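Local structure of solute-binding protein (Thermoactinomyces vulgaris, 2ZYN) at residues Ile134-Leu139 and Ala258-Gly263; Gly166-Ala171 and Asp231-Leu236; Tyr176-Phe181 and Asp274-Ile279; Asp29-Asn34 and Phe313-Glu318. The protein probably binds cyclodextrins and related maltose-type sugars outside the cell membrane, as the solute-binding component of a sugar transport system. All coordinates share one frame; numbering follows the deposited sequence.

Overall arrangement
From the N terminus, the chain first passes 29-34, which is not met again until 313-318. Contact 4 therefore closes the widest loop, and the other three contacts lie within it. Segment 134-139 opens contact 1, which closes at 258-263. Contact 2 joins 166-171 to 231-236 and lies wholly within that loop. Contact 3 runs from 176-181 to 274-279, so it crosses both. Contacts 1 and 2 reach the same four-stranded mixed sheet, with centres about 14 Å apart. Contact 3 ties helix 174-183 to the approach to strand 278-286, and it touches contact 2 where Ala-171 meets Thr-177. Contact 4 joins two helix ends on the opposite side of the chain's centre from contact 3.

Contact 1 (Ile134-Leu139 and Ala258-Gly263); sequences IYNKKL and AGINVG
Tyr-135 and Gly-263 form an antiparallel hydrogen-bonded pair, and Asn-136 and Val-262 form the non-hydrogen-bonded pair next to it. This pairing adds strand 262-265 to the edge of a four-stranded mixed sheet, beside strand 132-136. Tyr-135 N donates to Gly-263 O at 2.9 Å, and Gly-263 N donates back to Tyr-135 O at 2.8 Å. Just past the strand ends, Lys-137 N donates to Asn-261 O at 2.9 Å, nearly straight on to the C=O.

Tyr-135 has CG between its backbone N and carbonyl carbon (chi1 61°). That torsion folds the ring back over Gly-263. The CA of Gly-263 lies over one face, 3.9 Å from the ring centroid, as a CH-pi contact. With no side chain on Gly-263, the ring can come down on the backbone itself. The Lys-137 side chain crosses that of Asn-261 at a slant, with its CB 3.7 Å from Asn-261 OD1. On the face shared with Val-262, the amide of Asn-136 crosses Ile-260 at about a right angle, its CG 3.8 Å from Ile-260 CG2.

Gly-259 ends helix 252-257 in a Schellman motif, and the chain then enters the strand. Asn-136 OD1 accepts from Lys-138 N in an Asx turn. The same OD1 accepts a hydrogen bond from a water at 2.7 Å, and this water accepts from Asn-261 N.

Contact 2 (Gly166-Ala171 and Asp231-Leu236); sequences GVLFEA and DTVNGL
Leu-168 holds CG opposite its backbone N (chi1 178°), which extends the side chain across to Val-233 and Leu-236 of helix 230-238. Val-233 has CG1 trans to its own N (chi1 177°), and both of its methyls meet the backbone of the other segment. This is plain apolar packing of helix 230-238 on the segment 166-171, at an outermost strand of the sheet, with no hydrogen bond across.

The CD2 methyl of Leu-168 does the touching. It lies 3.8 Å from Val-233 CA and, on the next turn, 3.8 Å from Leu-236 CD2. The Leu-168 and Leu-236 side chains cross at about a right angle. Val-233 CG2 sits against the peptide link between Phe-169 and Glu-170, 3.8 Å from Phe-169 C and 3.9 Å from Glu-170 N. Its other methyl, CG1, is 3.9 Å from Leu-168 O. That carbonyl is buried here and has no hydrogen-bond partner in the model.

Glu-170 is the centre of an inverse gamma turn. Its OE2 is hydrogen-bonded to Asn-173, and the residue touches a bound glucose, so the packing lies right beside the sugar site. Phe-169 points away from the helix and meets Trp-218 edge-to-face.

Leu-168 is hydrogen-bonded through its backbone to Ala-244 of strand 242-247. Leu-224, Pro-225 and Leu-228, from the loop between helices 206-220 and 230-238, pack on the same leucine.

Contact 3 (Tyr176-Phe181 and Asp274-Ile279); sequences YTYFLF and DAQTFI
Ala-275 begins the contact, with its CB 3.9 Å from CD1 of the Phe-179 ring. The next residue, Gln-276, works through its backbone. Its N donates to a water at 2.7 Å, and that water donates to Phe-179 O at 2.8 Å. Its carbonyl O turns to the helix, 3.4 Å from Phe-179 CA in a CA-H...O contact and 3.2 Å from Tyr-178 CD2. This buried oxygen has no hydrogen-bond partner in the model. Thr-277 points away from the helix, and its OG1 is hydrogen-bonded to Ser-130 and Gln-343. Its CG2 reaches back to Phe-179 CB, and its backbone C lies at the edge of the Tyr-178 ring.

Phe-278 carries the main aromatic contact. Tyr-178, with CG trans to its N (chi1 179°), lays its ring on that of Phe-278 in an offset stack, centroids 3.9 Å apart and planes at 10°. Phe-278 CE2 lies over the centre of the tyrosine ring, while Tyr-178 CG lies over the rim of the phenylalanine. Tyr-178 CB adds a CH-pi contact to the same phenylalanine face. An alanine in place of Phe-278 would remove the stack and is likely to leave a gap beneath the tyrosine, whose ring could then shift.

The stack joins helix 174-183 to the start of strand 278-286. Tyr-176 of the same helix touches bound glucose. Met-350 packs on Phe-278. Val-348 of strand 348-349 packs on Tyr-178, and helix 147-157 reaches Phe-179 through Tyr-147.

Contact 4 (Asp29-Asn34 and Phe313-Glu318); sequences DGVQLN and FKETGE
Glu-315, Val-31 and Gln-32 carry this meeting of two helix ends, the start of helix 31-47 and the close of helix 306-316. Glu-315 has CG trans to its N (chi1 -176°) and an extended chain, which brings its carboxylate to Asn-34. Asn-34 ND2 donates to OE1 of Glu-315 at 2.7 Å (N-H...O 164°), and OE1 receives it on its syn lone pair. The other oxygen, OE2, forms a salt bridge with Lys-38 and a hydrogen bond with Asn-35. An alanine instead of Glu-315 would probably leave Lys-38 without this charge partner and Asn-34 free to turn.

Val-31 slides past Glu-315 in the opposite direction, with CG1 3.4 Å from Glu-315 O and CG2 3.8 Å from Thr-316 CA. Gln-32 stacks its amide on the carboxylate of Glu-318, planes 22° apart, with no direct hydrogen bond. One water joins Gln-32 NE2 to Thr-316 O, and a second joins Gln-32 OE1, weakly, to Glu-318 OE1.

Gln-32 OE1 is also hydrogen-bonded to Asn-26 ND2, while Arg-312 and Lys-282 form salt bridges with Glu-318. Gln-32 NE2 makes a weak hydrogen bond to glucose O2. This network probably helps orient the amide toward the sugar.

Contact 1 (Ile134-Leu139 and Ala258-Gly263)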
loop_
_atom_site.group_PDB
_atom_site.type_symbol
_atom_site.label_atom_id
_atom_site.label_comp_id
_atom_site.label_asym_id
_atom_site.label_seq_id
_atom_site.Cartn_x
_atom_site.Cartn_y
_atom_site.Cartn_z
ATOM N N ILE A 134 2.867 10.459 -10.825
ATOM C CA ILE A 134 4.239 10.924 -10.668
ATOM C C ILE A 134 4.810 11.113 -12.062
ATOM O O ILE A 134 4.853 10.176 -12.856
ATOM C CB ILE A 134 5.113 9.920 -9.864
ATOM C CG1 ILE A 134 4.452 9.568 -8.524
ATOM C CG2 ILE A 134 6.517 10.488 -9.635
ATOM C CD1 ILE A 134 5.083 8.378 -7.820
ATOM N N TYR A 135 5.234 12.336 -12.364
ATOM C CA TYR A 135 5.717 12.637 -13.705
ATOM C C TYR A 135 7.117 13.229 -13.720
ATOM O O TYR A 135 7.545 13.890 -12.767
ATOM C CB TYR A 135 4.718 13.518 -14.477
ATOM C CG TYR A 135 4.438 14.866 -13.852
ATOM C CD1 TYR A 135 5.038 16.026 -14.349
ATOM C CD2 TYR A 135 3.562 14.987 -12.773
ATOM C CE1 TYR A 135 4.778 17.269 -13.782
ATOM C CE2 TYR A 135 3.302 16.227 -12.196
ATOM C CZ TYR A 135 3.910 17.360 -12.704
ATOM O OH TYR A 135 3.649 18.584 -12.131
ATOM N N ASN A 136 7.822 12.951 -14.813
ATOM C CA ASN A 136 9.110 13.552 -15.121
ATOM C C ASN A 136 8.876 14.960 -15.671
ATOM O O ASN A 136 8.300 15.120 -16.749
ATOM C CB ASN A 136 9.840 12.668 -16.140
ATOM C CG ASN A 136 11.288 13.073 -16.360
ATOM O OD1 ASN A 136 11.683 14.213 -16.106
ATOM N ND2 ASN A 136 12.088 12.135 -16.856
ATOM N N LYS A 137 9.310 15.973 -14.923
ATOM C CA LYS A 137 9.062 17.374 -15.292
ATOM C C LYS A 137 9.818 17.808 -16.548
ATOM O O LYS A 137 9.446 18.791 -17.193
ATOM C CB LYS A 137 9.371 18.316 -14.123
ATOM C CG LYS A 137 8.322 18.291 -13.010
ATOM C CD LYS A 137 8.695 19.189 -11.834
ATOM C CE LYS A 137 8.465 20.663 -12.147
ATOM N NZ LYS A 137 8.579 21.524 -10.932
ATOM N N LYS A 138 10.865 17.063 -16.894
ATOM C CA LYS A 138 11.641 17.319 -18.107
ATOM C C LYS A 138 10.932 16.791 -19.353
ATOM O O LYS A 138 11.207 17.241 -20.469
ATOM C CB LYS A 138 13.042 16.711 -17.992
ATOM C CG LYS A 138 13.958 17.446 -17.018
ATOM C CD LYS A 138 15.227 16.655 -16.748
ATOM C CE LYS A 138 16.175 17.410 -15.831
ATOM N NZ LYS A 138 17.361 16.586 -15.454
ATOM N N LEU A 139 10.020 15.840 -19.155
ATOM C CA LEU A 139 9.243 15.259 -20.252
ATOM C C LEU A 139 7.809 15.780 -20.301
ATOM O O LEU A 139 7.250 15.969 -21.385
ATOM C CB LEU A 139 9.243 13.729 -20.164
ATOM C CG LEU A 139 10.490 12.990 -20.659
ATOM C CD1 LEU A 139 10.473 11.547 -20.183
ATOM C CD2 LEU A 139 10.600 13.054 -22.179
ATOM N N ALA A 258 17.751 8.803 -8.834
ATOM C CA ALA A 258 17.955 8.508 -10.249
ATOM C C ALA A 258 17.973 9.791 -11.092
ATOM O O ALA A 258 18.027 9.737 -12.322
ATOM C CB ALA A 258 16.878 7.551 -10.739
ATOM N N GLY A 259 17.927 10.940 -10.420
ATOM C CA GLY A 259 18.054 12.236 -11.083
ATOM C C GLY A 259 16.785 12.767 -11.724
ATOM O O GLY A 259 16.819 13.780 -12.427
ATOM N N ILE A 260 15.660 12.097 -11.484
ATOM C CA ILE A 260 14.390 12.537 -12.052
ATOM C C ILE A 260 13.832 13.752 -11.301
ATOM O O ILE A 260 13.608 13.699 -10.087
ATOM C CB ILE A 260 13.335 11.388 -12.107
ATOM C CG1 ILE A 260 13.915 10.122 -12.765
ATOM C CG2 ILE A 260 12.070 11.850 -12.821
ATOM C CD1 ILE A 260 14.326 10.272 -14.230
ATOM N N ASN A 261 13.642 14.848 -12.034
ATOM C CA ASN A 261 12.929 16.017 -11.529
ATOM C C ASN A 261 11.450 15.667 -11.458
ATOM O O ASN A 261 10.715 15.807 -12.436
ATOM C CB ASN A 261 13.161 17.230 -12.440
ATOM C CG ASN A 261 12.574 18.520 -11.875
ATOM O OD1 ASN A 261 12.463 19.518 -12.587
ATOM N ND2 ASN A 261 12.204 18.508 -10.595
ATOM N N VAL A 262 11.026 15.202 -10.289
ATOM C CA VAL A 262 9.699 14.619 -10.126
ATOM C C VAL A 262 8.620 15.639 -9.770
ATOM O O VAL A 262 8.831 16.529 -8.942
ATOM C CB VAL A 262 9.696 13.464 -9.079
ATOM C CG1 VAL A 262 10.525 12.294 -9.577
ATOM C CG2 VAL A 262 10.202 13.934 -7.719
ATOM N N GLY A 263 7.473 15.499 -10.423
ATOM C CA GLY A 263 6.261 16.219 -10.046
ATOM C C GLY A 263 5.209 15.214 -9.621
ATOM O O GLY A 263 5.197 14.081 -10.105
HETATM O O HOH W 1 14.032 14.650 -14.768
#

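Contact 2 (Gly166-Ala171 and Asp231-Leu236)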
loop_
_atom_site.group_PDB
_atom_site.type_symbol
_atom_site.label_atom_id
_atom_site.label_comp_id
_atom_site.label_asym_id
_atom_site.label_seq_id
_atom_site.Cartn_x
_atom_site.Cartn_y
_atom_site.Cartn_z
ATOM N N GLY A 166 4.677 7.205 -22.610
ATOM C CA GLY A 166 4.058 8.423 -22.104
ATOM C C GLY A 166 3.489 8.190 -20.718
ATOM O O GLY A 166 3.709 8.987 -19.803
ATOM N N VAL A 167 2.746 7.095 -20.573
ATOM C CA VAL A 167 2.182 6.692 -19.284
ATOM C C VAL A 167 2.406 5.197 -19.084
ATOM O O VAL A 167 2.045 4.389 -19.940
ATOM C CB VAL A 167 0.660 7.011 -19.163
ATOM C CG1 VAL A 167 0.172 6.749 -17.737
ATOM C CG2 VAL A 167 0.352 8.454 -19.563
ATOM N N LEU A 168 3.011 4.843 -17.954
ATOM C CA LEU A 168 3.268 3.448 -17.612
ATOM C C LEU A 168 2.950 3.201 -16.143
ATOM O O LEU A 168 3.326 3.990 -15.283
ATOM C CB LEU A 168 4.730 3.088 -17.912
ATOM C CG LEU A 168 5.262 1.685 -17.588
ATOM C CD1 LEU A 168 4.694 0.633 -18.531
ATOM C CD2 LEU A 168 6.779 1.672 -17.644
ATOM N N PHE A 169 2.243 2.113 -15.862
ATOM C CA PHE A 169 1.973 1.703 -14.483
ATOM C C PHE A 169 1.565 0.236 -14.421
ATOM O O PHE A 169 1.341 -0.396 -15.455
ATOM C CB PHE A 169 0.923 2.616 -13.820
ATOM C CG PHE A 169 -0.489 2.384 -14.296
ATOM C CD1 PHE A 169 -0.919 2.870 -15.526
ATOM C CD2 PHE A 169 -1.401 1.703 -13.491
ATOM C CE1 PHE A 169 -2.228 2.662 -15.957
ATOM C CE2 PHE A 169 -2.710 1.492 -13.913
ATOM C CZ PHE A 169 -3.124 1.968 -15.147
ATOM N N GLU A 170 1.484 -0.298 -13.205
ATOM C CA GLU A 170 1.128 -1.697 -12.982
ATOM C C GLU A 170 -0.356 -1.947 -13.240
ATOM O O GLU A 170 -1.136 -2.119 -12.301
ATOM C CB GLU A 170 1.482 -2.106 -11.552
ATOM C CG GLU A 170 2.700 -2.985 -11.429
ATOM C CD GLU A 170 3.024 -3.303 -9.988
ATOM O OE1 GLU A 170 3.643 -2.450 -9.316
ATOM O OE2 GLU A 170 2.662 -4.404 -9.532
ATOM N N ALA A 171 -0.735 -1.975 -14.515
ATOM C CA ALA A 171 -2.137 -2.132 -14.910
ATOM C C ALA A 171 -2.650 -3.567 -14.747
ATOM O O ALA A 171 -3.846 -3.825 -14.899
ATOM C CB ALA A 171 -2.352 -1.629 -16.337
ATOM N N ASP A 231 9.321 -3.370 -10.870
ATOM C CA ASP A 231 10.688 -3.153 -11.355
ATOM C C ASP A 231 10.747 -2.639 -12.790
ATOM O O ASP A 231 11.643 -1.867 -13.140
ATOM C CB ASP A 231 11.523 -4.430 -11.215
ATOM C CG ASP A 231 11.928 -4.713 -9.780
ATOM O OD1 ASP A 231 12.429 -5.828 -9.521
ATOM O OD2 ASP A 231 11.753 -3.827 -8.911
ATOM N N THR A 232 9.796 -3.080 -13.612
ATOM C CA THR A 232 9.687 -2.618 -14.993
ATOM C C THR A 232 9.233 -1.162 -15.007
ATOM O O THR A 232 9.826 -0.329 -15.691
ATOM C CB THR A 232 8.712 -3.498 -15.819
ATOM O OG1 THR A 232 9.048 -4.879 -15.648
ATOM C CG2 THR A 232 8.781 -3.146 -17.305
ATOM N N VAL A 233 8.193 -0.862 -14.232
ATOM C CA VAL A 233 7.660 0.496 -14.121
ATOM C C VAL A 233 8.719 1.458 -13.574
ATOM O O VAL A 233 9.000 2.489 -14.191
ATOM C CB VAL A 233 6.380 0.535 -13.237
ATOM C CG1 VAL A 233 5.868 1.969 -13.074
ATOM C CG2 VAL A 233 5.292 -0.360 -13.825
ATOM N N ASN A 234 9.301 1.109 -12.428
ATOM C CA ASN A 234 10.322 1.933 -11.782
ATOM C C ASN A 234 11.589 2.091 -12.618
ATOM O O ASN A 234 12.090 3.203 -12.781
ATOM C CB ASN A 234 10.684 1.369 -10.409
ATOM C CG ASN A 234 9.539 1.457 -9.422
ATOM O OD1 ASN A 234 8.711 2.364 -9.492
ATOM N ND2 ASN A 234 9.490 0.512 -8.486
ATOM N N GLY A 235 12.100 0.977 -13.136
ATOM C CA GLY A 235 13.331 0.982 -13.930
ATOM C C GLY A 235 13.251 1.887 -15.142
ATOM O O GLY A 235 14.168 2.667 -15.406
ATOM N N LEU A 236 12.145 1.792 -15.874
ATOM C CA LEU A 236 11.947 2.586 -17.085
ATOM C C LEU A 236 11.730 4.070 -16.782
ATOM O O LEU A 236 12.135 4.931 -17.563
ATOM C CB LEU A 236 10.793 2.017 -17.921
ATOM C CG LEU A 236 11.083 0.856 -18.881
ATOM C CD1 LEU A 236 11.865 -0.294 -18.242
ATOM C CD2 LEU A 236 9.785 0.340 -19.470
#

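Contact 3 (Tyr176-Phe181 and Asp274-Ile279)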
loop_
_atom_site.group_PDB
_atom_site.type_symbol
_atom_site.label_atom_id
_atom_site.label_comp_id
_atom_site.label_asym_id
_atom_site.label_seq_id
_atom_site.Cartn_x
_atom_site.Cartn_y
_atom_site.Cartn_z
ATOM N N TYR A 176 -3.500 -0.928 -8.110
ATOM C CA TYR A 176 -3.274 0.241 -8.949
ATOM C C TYR A 176 -4.482 0.610 -9.798
ATOM O O TYR A 176 -4.749 1.789 -10.020
ATOM C CB TYR A 176 -2.064 0.016 -9.854
ATOM C CG TYR A 176 -0.747 0.093 -9.121
ATOM C CD1 TYR A 176 -0.224 -1.022 -8.453
ATOM C CD2 TYR A 176 -0.018 1.282 -9.096
ATOM C CE1 TYR A 176 0.986 -0.944 -7.774
ATOM C CE2 TYR A 176 1.188 1.366 -8.424
ATOM C CZ TYR A 176 1.687 0.254 -7.766
ATOM O OH TYR A 176 2.890 0.347 -7.102
ATOM N N THR A 177 -5.200 -0.403 -10.276
ATOM C CA THR A 177 -6.313 -0.183 -11.196
ATOM C C THR A 177 -7.632 0.131 -10.493
ATOM O O THR A 177 -8.611 0.463 -11.156
ATOM C CB THR A 177 -6.530 -1.391 -12.121
ATOM O OG1 THR A 177 -6.889 -2.525 -11.330
ATOM C CG2 THR A 177 -5.269 -1.703 -12.910
ATOM N N TYR A 178 -7.659 0.041 -9.164
ATOM C CA TYR A 178 -8.899 0.250 -8.405
ATOM C C TYR A 178 -9.708 1.470 -8.840
ATOM O O TYR A 178 -10.937 1.402 -8.915
ATOM C CB TYR A 178 -8.646 0.315 -6.890
ATOM C CG TYR A 178 -9.917 0.564 -6.094
ATOM C CD1 TYR A 178 -10.923 -0.400 -6.034
ATOM C CD2 TYR A 178 -10.125 1.773 -5.426
ATOM C CE1 TYR A 178 -12.102 -0.176 -5.316
ATOM C CE2 TYR A 178 -11.302 2.008 -4.704
ATOM C CZ TYR A 178 -12.285 1.024 -4.652
ATOM O OH TYR A 178 -13.452 1.232 -3.941
ATOM N N PHE A 179 -9.020 2.577 -9.127
ATOM C CA PHE A 179 -9.703 3.828 -9.462
ATOM C C PHE A 179 -10.541 3.728 -10.741
ATOM O O PHE A 179 -11.551 4.421 -10.876
ATOM C CB PHE A 179 -8.718 5.007 -9.508
ATOM C CG PHE A 179 -7.973 5.147 -10.806
ATOM C CD1 PHE A 179 -8.386 6.072 -11.762
ATOM C CD2 PHE A 179 -6.844 4.373 -11.068
ATOM C CE1 PHE A 179 -7.697 6.217 -12.963
ATOM C CE2 PHE A 179 -6.144 4.511 -12.263
ATOM C CZ PHE A 179 -6.572 5.437 -13.214
ATOM N N LEU A 180 -10.113 2.862 -11.660
ATOM C CA LEU A 180 -10.864 2.556 -12.880
ATOM C C LEU A 180 -12.190 1.866 -12.549
ATOM O O LEU A 180 -13.224 2.188 -13.134
ATOM C CB LEU A 180 -10.030 1.666 -13.808
ATOM C CG LEU A 180 -9.220 2.188 -15.002
ATOM C CD1 LEU A 180 -8.785 3.626 -14.875
ATOM C CD2 LEU A 180 -8.020 1.277 -15.248
ATOM N N PHE A 181 -12.137 0.922 -11.607
ATOM C CA PHE A 181 -13.314 0.207 -11.117
ATOM C C PHE A 181 -14.236 1.133 -10.320
ATOM O O PHE A 181 -15.445 1.163 -10.554
ATOM C CB PHE A 181 -12.887 -0.974 -10.242
ATOM C CG PHE A 181 -12.263 -2.113 -11.008
ATOM C CD1 PHE A 181 -10.939 -2.046 -11.433
ATOM C CD2 PHE A 181 -12.995 -3.263 -11.281
ATOM C CE1 PHE A 181 -10.354 -3.105 -12.133
ATOM C CE2 PHE A 181 -12.423 -4.333 -11.974
ATOM C CZ PHE A 181 -11.096 -4.248 -12.406
ATOM N N ASP A 274 -13.473 12.925 -9.119
ATOM C CA ASP A 274 -12.198 12.631 -8.472
ATOM C C ASP A 274 -11.933 11.136 -8.550
ATOM O O ASP A 274 -12.847 10.332 -8.359
ATOM C CB ASP A 274 -12.229 13.056 -7.000
ATOM C CG ASP A 274 -12.423 14.550 -6.818
ATOM O OD1 ASP A 274 -11.729 15.340 -7.493
ATOM O OD2 ASP A 274 -13.266 14.934 -5.979
ATOM N N ALA A 275 -10.691 10.767 -8.851
ATOM C CA ALA A 275 -10.308 9.361 -8.861
ATOM C C ALA A 275 -10.341 8.822 -7.438
ATOM O O ALA A 275 -9.780 9.427 -6.519
ATOM C CB ALA A 275 -8.927 9.180 -9.482
ATOM N N GLN A 276 -11.035 7.704 -7.254
ATOM C CA GLN A 276 -11.085 7.048 -5.957
ATOM C C GLN A 276 -10.041 5.945 -5.891
ATOM O O GLN A 276 -10.288 4.811 -6.308
ATOM C CB GLN A 276 -12.475 6.482 -5.671
ATOM C CG GLN A 276 -13.387 7.423 -4.915
ATOM C CD GLN A 276 -14.336 6.699 -3.969
ATOM O OE1 GLN A 276 -15.055 7.335 -3.194
ATOM N NE2 GLN A 276 -14.334 5.367 -4.017
ATOM N N THR A 277 -8.869 6.299 -5.376
ATOM C CA THR A 277 -7.779 5.352 -5.194
ATOM C C THR A 277 -7.914 4.700 -3.824
ATOM O O THR A 277 -8.664 5.182 -2.971
ATOM C CB THR A 277 -6.420 6.064 -5.255
ATOM O OG1 THR A 277 -6.447 7.203 -4.384
ATOM C CG2 THR A 277 -6.114 6.515 -6.668
ATOM N N PHE A 278 -7.192 3.602 -3.615
ATOM C CA PHE A 278 -7.088 3.001 -2.293
ATOM C C PHE A 278 -6.211 3.866 -1.394
ATOM O O PHE A 278 -5.231 4.447 -1.857
ATOM C CB PHE A 278 -6.467 1.607 -2.383
ATOM C CG PHE A 278 -7.445 0.512 -2.717
ATOM C CD1 PHE A 278 -7.089 -0.496 -3.608
ATOM C CD2 PHE A 278 -8.709 0.470 -2.124
ATOM C CE1 PHE A 278 -7.977 -1.521 -3.916
ATOM C CE2 PHE A 278 -9.601 -0.552 -2.420
ATOM C CZ PHE A 278 -9.236 -1.549 -3.316
ATOM N N ILE A 279 -6.578 3.954 -0.117
ATOM C CA ILE A 279 -5.694 4.507 0.909
ATOM C C ILE A 279 -5.131 3.330 1.701
ATOM O O ILE A 279 -5.875 2.434 2.114
ATOM C CB ILE A 279 -6.421 5.487 1.871
ATOM C CG1 ILE A 279 -7.061 6.643 1.094
ATOM C CG2 ILE A 279 -5.457 6.020 2.952
ATOM C CD1 ILE A 279 -8.120 7.391 1.886
HETATM O O HOH W 2 -12.155 6.793 -9.529
#

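Contact 4 (Asp29-Asn34 and Phe313-Glu318)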
loop_
_atom_site.group_PDB
_atom_site.type_symbol
_atom_site.label_atom_id
_atom_site.label_comp_id
_atom_site.label_asym_id
_atom_site.label_seq_id
_atom_site.Cartn_x
_atom_site.Cartn_y
_atom_site.Cartn_z
ATOM N N ASP A 29 16.254 -2.889 0.863
ATOM C CA ASP A 29 17.712 -2.715 0.745
ATOM C C ASP A 29 18.053 -1.226 0.688
ATOM O O ASP A 29 18.853 -0.778 -0.140
ATOM C CB ASP A 29 18.251 -3.445 -0.499
ATOM C CG ASP A 29 19.772 -3.545 -0.516
ATOM O OD1 ASP A 29 20.352 -3.569 -1.624
ATOM O OD2 ASP A 29 20.391 -3.600 0.571
ATOM N N GLY A 30 17.425 -0.451 1.565
ATOM C CA GLY A 30 17.495 0.989 1.439
ATOM C C GLY A 30 16.907 1.766 2.590
ATOM O O GLY A 30 17.078 1.404 3.755
ATOM N N VAL A 31 16.195 2.831 2.236
ATOM C CA VAL A 31 15.819 3.887 3.179
ATOM C C VAL A 31 14.908 3.464 4.325
ATOM O O VAL A 31 15.071 3.943 5.452
ATOM C CB VAL A 31 15.219 5.114 2.452
ATOM C CG1 VAL A 31 16.294 5.810 1.633
ATOM C CG2 VAL A 31 14.041 4.716 1.570
ATOM N N GLN A 32 13.963 2.569 4.036
ATOM C CA GLN A 32 13.031 2.074 5.051
ATOM C C GLN A 32 13.735 1.165 6.045
ATOM O O GLN A 32 13.535 1.280 7.258
ATOM C CB GLN A 32 11.860 1.339 4.405
ATOM C CG GLN A 32 10.932 2.231 3.600
ATOM C CD GLN A 32 9.784 1.469 2.972
ATOM O OE1 GLN A 32 9.426 0.377 3.419
ATOM N NE2 GLN A 32 9.195 2.044 1.930
ATOM N N LEU A 33 14.573 0.273 5.525
ATOM C CA LEU A 33 15.351 -0.625 6.367
ATOM C C LEU A 33 16.315 0.165 7.246
ATOM O O LEU A 33 16.381 -0.062 8.454
ATOM C CB LEU A 33 16.111 -1.650 5.519
ATOM C CG LEU A 33 16.952 -2.700 6.252
ATOM C CD1 LEU A 33 16.105 -3.583 7.165
ATOM C CD2 LEU A 33 17.708 -3.549 5.245
ATOM N N ASN A 34 17.045 1.102 6.643
ATOM C CA ASN A 34 18.036 1.874 7.387
ATOM C C ASN A 34 17.420 2.729 8.489
ATOM O O ASN A 34 17.952 2.780 9.599
ATOM C CB ASN A 34 18.885 2.742 6.458
ATOM C CG ASN A 34 20.033 3.423 7.191
ATOM O OD1 ASN A 34 20.992 2.775 7.610
ATOM N ND2 ASN A 34 19.929 4.731 7.360
ATOM N N PHE A 313 10.077 10.240 7.758
ATOM C CA PHE A 313 9.622 10.933 6.559
ATOM C C PHE A 313 10.799 11.481 5.757
ATOM O O PHE A 313 10.852 11.318 4.537
ATOM C CB PHE A 313 8.634 12.058 6.871
ATOM C CG PHE A 313 8.403 12.977 5.703
ATOM C CD1 PHE A 313 7.581 12.589 4.646
ATOM C CD2 PHE A 313 9.040 14.215 5.639
ATOM C CE1 PHE A 313 7.385 13.424 3.551
ATOM C CE2 PHE A 313 8.850 15.057 4.551
ATOM C CZ PHE A 313 8.023 14.664 3.508
ATOM N N LYS A 314 11.737 12.131 6.443
ATOM C CA LYS A 314 12.890 12.733 5.767
ATOM C C LYS A 314 13.694 11.710 4.974
ATOM O O LYS A 314 14.108 11.974 3.842
ATOM C CB LYS A 314 13.800 13.461 6.758
ATOM C CG LYS A 314 13.200 14.725 7.335
ATOM C CD LYS A 314 14.162 15.357 8.327
ATOM C CE LYS A 314 13.418 16.132 9.399
ATOM N NZ LYS A 314 14.360 16.617 10.440
ATOM N N GLU A 315 13.888 10.532 5.559
ATOM C CA GLU A 315 14.705 9.506 4.925
ATOM C C GLU A 315 13.949 8.662 3.895
ATOM O O GLU A 315 14.460 8.421 2.797
ATOM C CB GLU A 315 15.352 8.611 5.978
ATOM C CG GLU A 315 16.297 7.575 5.399
ATOM C CD GLU A 315 17.135 6.895 6.452
ATOM O OE1 GLU A 315 18.080 6.173 6.075
ATOM O OE2 GLU A 315 16.853 7.086 7.655
ATOM N N THR A 316 12.746 8.217 4.255
ATOM C CA THR A 316 11.986 7.258 3.439
ATOM C C THR A 316 11.005 7.910 2.462
ATOM O O THR A 316 10.590 7.282 1.480
ATOM C CB THR A 316 11.187 6.264 4.315
ATOM O OG1 THR A 316 10.051 6.931 4.877
ATOM C CG2 THR A 316 12.048 5.696 5.437
ATOM N N GLY A 317 10.618 9.153 2.747
ATOM C CA GLY A 317 9.647 9.870 1.927
ATOM C C GLY A 317 8.199 9.496 2.203
ATOM O O GLY A 317 7.287 10.037 1.574
ATOM N N GLU A 318 7.991 8.579 3.149
ATOM C CA GLU A 318 6.655 8.089 3.491
ATOM C C GLU A 318 5.988 8.985 4.524
ATOM O O GLU A 318 6.587 9.325 5.549
ATOM C CB GLU A 318 6.712 6.640 3.994
ATOM C CG GLU A 318 7.322 5.666 3.001
ATOM C CD GLU A 318 6.889 4.229 3.228
ATOM O OE1 GLU A 318 7.132 3.680 4.325
ATOM O OE2 GLU A 318 6.310 3.643 2.290
HETATM O O HOH W 3 10.404 4.512 0.902
HETATM O O HOH W 4 6.961 0.958 4.540
#